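N-acetylgalactosaminyltransferase 7 (Homo sapiens, PDB 6IWR) is a glycosyltransferase that joins a GT-A type domain to a ricin-type beta-trefoil lectin domain. Local coordinates at residues N517-M520 and C525-K528; I486-K491 and L519-Q524. All coordinates share one frame; numbering follows the deposited sequence.

Contact 1: N517-M520 and C525-K528; sequences NQLM and CLTK
L519 sets its CD1 methyl against the branch point of L526, the side chains lying at a slant to one another, with L519 CD1 3.9 Å from L526 CG. L526 CD2 sits near the carbonyl oxygen, 3.3 Å from L519 O. L519 O also accepts the hydrogen bond from L526 N (2.7 Å, 160° at the hydrogen); the CA-H of C525 approaches it too, C525 CA to L519 O 3.1 Å. A second group gathers on the other face of the hairpin. Here M520 and C525 form an antiparallel non-hydrogen-bonded pair, their CA atoms 4.3 Å apart. Both first torsions (chi1 -67° and -68°) set CG and SG anti to the carbonyl carbon, which brings M520 CG alongside C525 SG, while Q518 CB stands at 4.1 Å from C525 SG. C525 SG is disulfide-bonded to C540, and the amide nitrogen of Q518 is hydrogen-bonded to the carbonyl of E544. On the leucine face, F511 of strand 511-514 touches both leucines, V535 and I537 of strand 534-539 pack on L526, and W548 of strand 548-551 covers L519. Hairpin 519-529 lies between strands 511-514 and 534-539 of the lectin domain, each antiparallel to the hairpin strand beside it.

Contact 2: I486-K491 and L519-Q524; sequences IDSMGK and LMQYDQ
This is a small, buried, polar contact between two turn regions of the lectin domain, where the end of strand 484-487 faces the tip of the hairpin built from strands 519-521 and 524-529. The evidence is one residue pair: S488 and Q521 bury most of the 126 Å² shared by the segments. The CA atoms of S488 and Q521 are 8.1 Å apart, the nearest such pair across the segments, so the backbones do not pair and side chains fill the interval. Q521 does most of the reaching. Its CG lies anti to the backbone N (chi1 177°) and the chain stays extended beyond it, carrying the amide to S488. Q521 OE1 is modelled 2.6 Å from S488 OG, but it also crowds S488 CB, so its exact placement is doubtful. The other end of that amide is secured separately, Q521 NE2 donating to the carbonyls of N508 and L510. S488 is also tied to N508, through a backbone hydrogen bond, so both residues converge on the same connection.

In the ricin-type beta-trefoil, disulfides C485-C502, C525-C540 and C565-C580 recur with a 40-residue spacing of their first cysteines, consistent with an internal threefold repeat; the segments lie beside two of these first cysteines, C485 and C525. Each partner starts a tight turn. S488 to K491 is a type I' turn, closed by K491 N to S488 O at 3.0 Å. D487 braces its start as an Asx turn: D487 OD1 accepts from M489 N at 2.9 Å, nearly straight at 167°, the donor standing 52° out of the carboxylate plane. Q521 to Q524 is a type II' turn, bonded both ways, with Q524 N to Q521 O at 2.9 Å and Q521 N to Q524 O at 3.1 Å. R512 binds the carbonyl of Y522, and Q524 OE1 accepts from the backbone N of N493.

In the fold
Contacts 1 and 2 both use strand 519-521, with centres about 9 Å apart within the lectin domain, and in both the touching residues are mostly buried. Contact 1 is local: its segments are neighbouring strands of one hairpin, only five residues apart along the chain, and it combines backbone bonding with leucine packing on one face and sulfur-rich packing on the other. Contact 2 joins segments 28 residues apart and sits at the end of strand 519-521, where the hairpin turns; no backbone bonding spans it and polar side chains make the approach. The buried area is also smaller, 126 against 240 Å². Chain that contact 1 leaves between its segments becomes the turn of contact 2.

Contact 1: N517-M520 and C525-K528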
loop_
_atom_site.group_PDB
_atom_site.type_symbol
_atom_site.label_atom_id
_atom_site.label_comp_id
_atom_site.label_asym_id
_atom_site.label_seq_id
_atom_site.Cartn_x
_atom_site.Cartn_y
_atom_site.Cartn_z
ATOM N N ASN A 517 -19.132 -11.918 20.056
ATOM C CA ASN A 517 -19.105 -10.489 20.284
ATOM C C ASN A 517 -17.933 -9.818 19.564
ATOM O O ASN A 517 -17.435 -8.781 20.004
ATOM C CB ASN A 517 -19.076 -10.205 21.787
ATOM C CG ASN A 517 -20.336 -10.692 22.489
ATOM O OD1 ASN A 517 -21.426 -10.222 22.193
ATOM N ND2 ASN A 517 -20.194 -11.619 23.424
ATOM N N GLN A 518 -17.475 -10.385 18.448
ATOM C CA GLN A 518 -16.421 -9.758 17.665
ATOM C C GLN A 518 -17.033 -9.066 16.453
ATOM O O GLN A 518 -17.859 -9.653 15.748
ATOM C CB GLN A 518 -15.362 -10.780 17.242
ATOM C CG GLN A 518 -14.793 -11.628 18.396
ATOM C CD GLN A 518 -13.684 -12.601 17.953
ATOM O OE1 GLN A 518 -13.907 -13.503 17.135
ATOM N NE2 GLN A 518 -12.481 -12.415 18.504
ATOM N N LEU A 519 -16.656 -7.803 16.244
ATOM C CA LEU A 519 -17.049 -7.038 15.066
ATOM C C LEU A 519 -15.898 -7.095 14.065
ATOM O O LEU A 519 -14.848 -6.477 14.282
ATOM C CB LEU A 519 -17.366 -5.593 15.439
ATOM C CG LEU A 519 -18.666 -4.966 14.932
ATOM C CD1 LEU A 519 -18.557 -3.472 15.054
ATOM C CD2 LEU A 519 -18.993 -5.374 13.501
ATOM N N MET A 520 -16.110 -7.783 12.958
ATOM C CA MET A 520 -15.036 -8.103 12.044
ATOM C C MET A 520 -15.209 -7.665 10.603
ATOM O O MET A 520 -16.289 -7.691 10.064
ATOM C CB MET A 520 -14.806 -9.602 12.086
ATOM C CG MET A 520 -14.260 -10.077 13.413
ATOM S SD MET A 520 -14.375 -11.840 13.632
ATOM C CE MET A 520 -13.009 -12.367 12.645
ATOM N N CYS A 525 -10.658 -7.136 13.551
ATOM C CA CYS A 525 -11.743 -6.777 14.459
ATOM C C CYS A 525 -11.712 -5.295 14.811
ATOM O O CYS A 525 -10.665 -4.647 14.787
ATOM C CB CYS A 525 -11.679 -7.588 15.749
ATOM S SG CYS A 525 -12.030 -9.219 15.468
ATOM N N LEU A 526 -12.891 -4.748 15.103
ATOM C CA LEU A 526 -12.995 -3.399 15.630
ATOM C C LEU A 526 -12.885 -3.471 17.144
ATOM O O LEU A 526 -13.392 -4.409 17.771
ATOM C CB LEU A 526 -14.306 -2.699 15.250
ATOM C CG LEU A 526 -14.952 -2.751 13.862
ATOM C CD1 LEU A 526 -15.203 -1.368 13.312
ATOM C CD2 LEU A 526 -14.116 -3.530 12.882
ATOM N N THR A 527 -12.203 -2.485 17.722
ATOM C CA THR A 527 -12.085 -2.350 19.165
ATOM C C THR A 527 -11.979 -0.870 19.489
ATOM O O THR A 527 -12.082 -0.017 18.604
ATOM C CB THR A 527 -10.893 -3.134 19.722
ATOM O OG1 THR A 527 -10.679 -2.743 21.080
ATOM C CG2 THR A 527 -9.640 -2.841 18.918
ATOM N N LYS A 528 -11.769 -0.566 20.760
ATOM C CA LYS A 528 -11.731 0.806 21.243
ATOM C C LYS A 528 -10.284 1.275 21.276
ATOM O O LYS A 528 -9.439 0.648 21.922
ATOM C CB LYS A 528 -12.373 0.909 22.626
ATOM C CG LYS A 528 -12.407 2.312 23.182
ATOM C CD LYS A 528 -11.217 2.562 24.085
ATOM C CE LYS A 528 -11.481 2.016 25.474
ATOM N NZ LYS A 528 -11.259 3.081 26.490
#

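Contact 2: I486-K491 and L519-Q524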
loop_
_atom_site.group_PDB
_atom_site.type_symbol
_atom_site.label_atom_id
_atom_site.label_comp_id
_atom_site.label_asym_id
_atom_site.label_seq_id
_atom_site.Cartn_x
_atom_site.Cartn_y
_atom_site.Cartn_z
ATOM N N ILE A 486 -20.481 2.882 8.006
ATOM C CA ILE A 486 -19.140 2.716 8.530
ATOM C C ILE A 486 -18.329 2.082 7.425
ATOM O O ILE A 486 -18.828 1.226 6.681
ATOM C CB ILE A 486 -19.123 1.876 9.818
ATOM C CG1 ILE A 486 -19.995 2.552 10.903
ATOM C CG2 ILE A 486 -17.681 1.692 10.289
ATOM C CD1 ILE A 486 -20.026 1.869 12.264
ATOM N N ASP A 487 -17.098 2.550 7.250
ATOM C CA ASP A 487 -16.301 1.899 6.234
ATOM C C ASP A 487 -14.820 2.032 6.544
ATOM O O ASP A 487 -14.356 2.998 7.161
ATOM C CB ASP A 487 -16.741 2.389 4.845
ATOM C CG ASP A 487 -15.657 3.039 4.025
ATOM O OD1 ASP A 487 -14.645 2.412 3.633
ATOM O OD2 ASP A 487 -15.911 4.191 3.679
ATOM N N SER A 488 -14.112 0.973 6.185
ATOM C CA SER A 488 -12.784 0.723 6.707
ATOM C C SER A 488 -11.752 1.660 6.107
ATOM O O SER A 488 -10.693 1.875 6.702
ATOM C CB SER A 488 -12.421 -0.727 6.400
ATOM O OG SER A 488 -11.391 -1.176 7.248
ATOM N N MET A 489 -12.034 2.218 4.927
ATOM C CA MET A 489 -10.997 2.796 4.074
ATOM C C MET A 489 -9.897 1.783 3.786
ATOM O O MET A 489 -8.762 2.158 3.495
ATOM C CB MET A 489 -10.390 4.056 4.698
ATOM C CG MET A 489 -11.397 5.099 5.087
ATOM S SD MET A 489 -12.554 5.365 3.758
ATOM C CE MET A 489 -13.459 6.739 4.463
ATOM N N GLY A 490 -10.203 0.495 3.890
ATOM C CA GLY A 490 -9.173 -0.510 3.766
ATOM C C GLY A 490 -8.149 -0.508 4.875
ATOM O O GLY A 490 -7.233 -1.332 4.843
ATOM N N LYS A 491 -8.274 0.388 5.856
ATOM C CA LYS A 491 -7.312 0.456 6.952
ATOM C C LYS A 491 -7.186 -0.893 7.645
ATOM O O LYS A 491 -8.155 -1.642 7.772
ATOM C CB LYS A 491 -7.734 1.502 7.978
ATOM C CG LYS A 491 -6.949 2.795 7.960
ATOM C CD LYS A 491 -7.715 3.894 7.253
ATOM C CE LYS A 491 -8.310 4.908 8.219
ATOM N NZ LYS A 491 -7.290 5.852 8.727
ATOM N N LEU A 519 -16.656 -7.803 16.244
ATOM C CA LEU A 519 -17.049 -7.038 15.066
ATOM C C LEU A 519 -15.898 -7.095 14.065
ATOM O O LEU A 519 -14.848 -6.477 14.282
ATOM C CB LEU A 519 -17.366 -5.593 15.439
ATOM C CG LEU A 519 -18.666 -4.966 14.932
ATOM C CD1 LEU A 519 -18.557 -3.472 15.054
ATOM C CD2 LEU A 519 -18.993 -5.374 13.501
ATOM N N MET A 520 -16.110 -7.783 12.958
ATOM C CA MET A 520 -15.036 -8.103 12.044
ATOM C C MET A 520 -15.209 -7.665 10.603
ATOM O O MET A 520 -16.289 -7.691 10.064
ATOM C CB MET A 520 -14.806 -9.602 12.086
ATOM C CG MET A 520 -14.260 -10.077 13.413
ATOM S SD MET A 520 -14.375 -11.840 13.632
ATOM C CE MET A 520 -13.009 -12.367 12.645
ATOM N N GLN A 521 -14.111 -7.249 9.996
ATOM C CA GLN A 521 -13.987 -7.111 8.556
ATOM C C GLN A 521 -12.807 -7.964 8.169
ATOM O O GLN A 521 -11.741 -7.813 8.730
ATOM C CB GLN A 521 -13.727 -5.661 8.166
ATOM C CG GLN A 521 -13.510 -5.426 6.682
ATOM C CD GLN A 521 -13.515 -3.965 6.308
ATOM O OE1 GLN A 521 -12.488 -3.319 6.295
ATOM N NE2 GLN A 521 -14.676 -3.445 5.997
ATOM N N TYR A 522 -12.980 -8.866 7.221
ATOM C CA TYR A 522 -11.881 -9.742 6.839
ATOM C C TYR A 522 -11.371 -10.519 8.055
ATOM O O TYR A 522 -12.118 -11.232 8.693
ATOM C CB TYR A 522 -10.758 -8.981 6.130
ATOM C CG TYR A 522 -11.201 -8.101 5.005
ATOM C CD1 TYR A 522 -11.922 -8.606 3.951
ATOM C CD2 TYR A 522 -10.880 -6.764 4.995
ATOM C CE1 TYR A 522 -12.325 -7.794 2.921
ATOM C CE2 TYR A 522 -11.281 -5.952 3.972
ATOM C CZ TYR A 522 -12.004 -6.471 2.941
ATOM O OH TYR A 522 -12.392 -5.650 1.920
ATOM N N ASP A 523 -10.082 -10.434 8.329
ATOM C CA ASP A 523 -9.491 -11.078 9.474
ATOM C C ASP A 523 -9.353 -10.129 10.658
ATOM O O ASP A 523 -8.897 -10.522 11.714
ATOM C CB ASP A 523 -8.131 -11.672 9.088
ATOM C CG ASP A 523 -7.116 -10.615 8.715
ATOM O OD1 ASP A 523 -7.424 -9.750 7.884
ATOM O OD2 ASP A 523 -6.004 -10.640 9.257
ATOM N N GLN A 524 -9.734 -8.877 10.469
ATOM C CA GLN A 524 -9.618 -7.866 11.507
ATOM C C GLN A 524 -10.847 -7.740 12.386
ATOM O O GLN A 524 -11.919 -8.179 12.028
ATOM C CB GLN A 524 -9.276 -6.510 10.902
ATOM C CG GLN A 524 -8.163 -6.534 9.872
ATOM C CD GLN A 524 -6.835 -6.100 10.428
ATOM O OE1 GLN A 524 -6.581 -4.924 10.620
ATOM N NE2 GLN A 524 -5.983 -7.054 10.685
#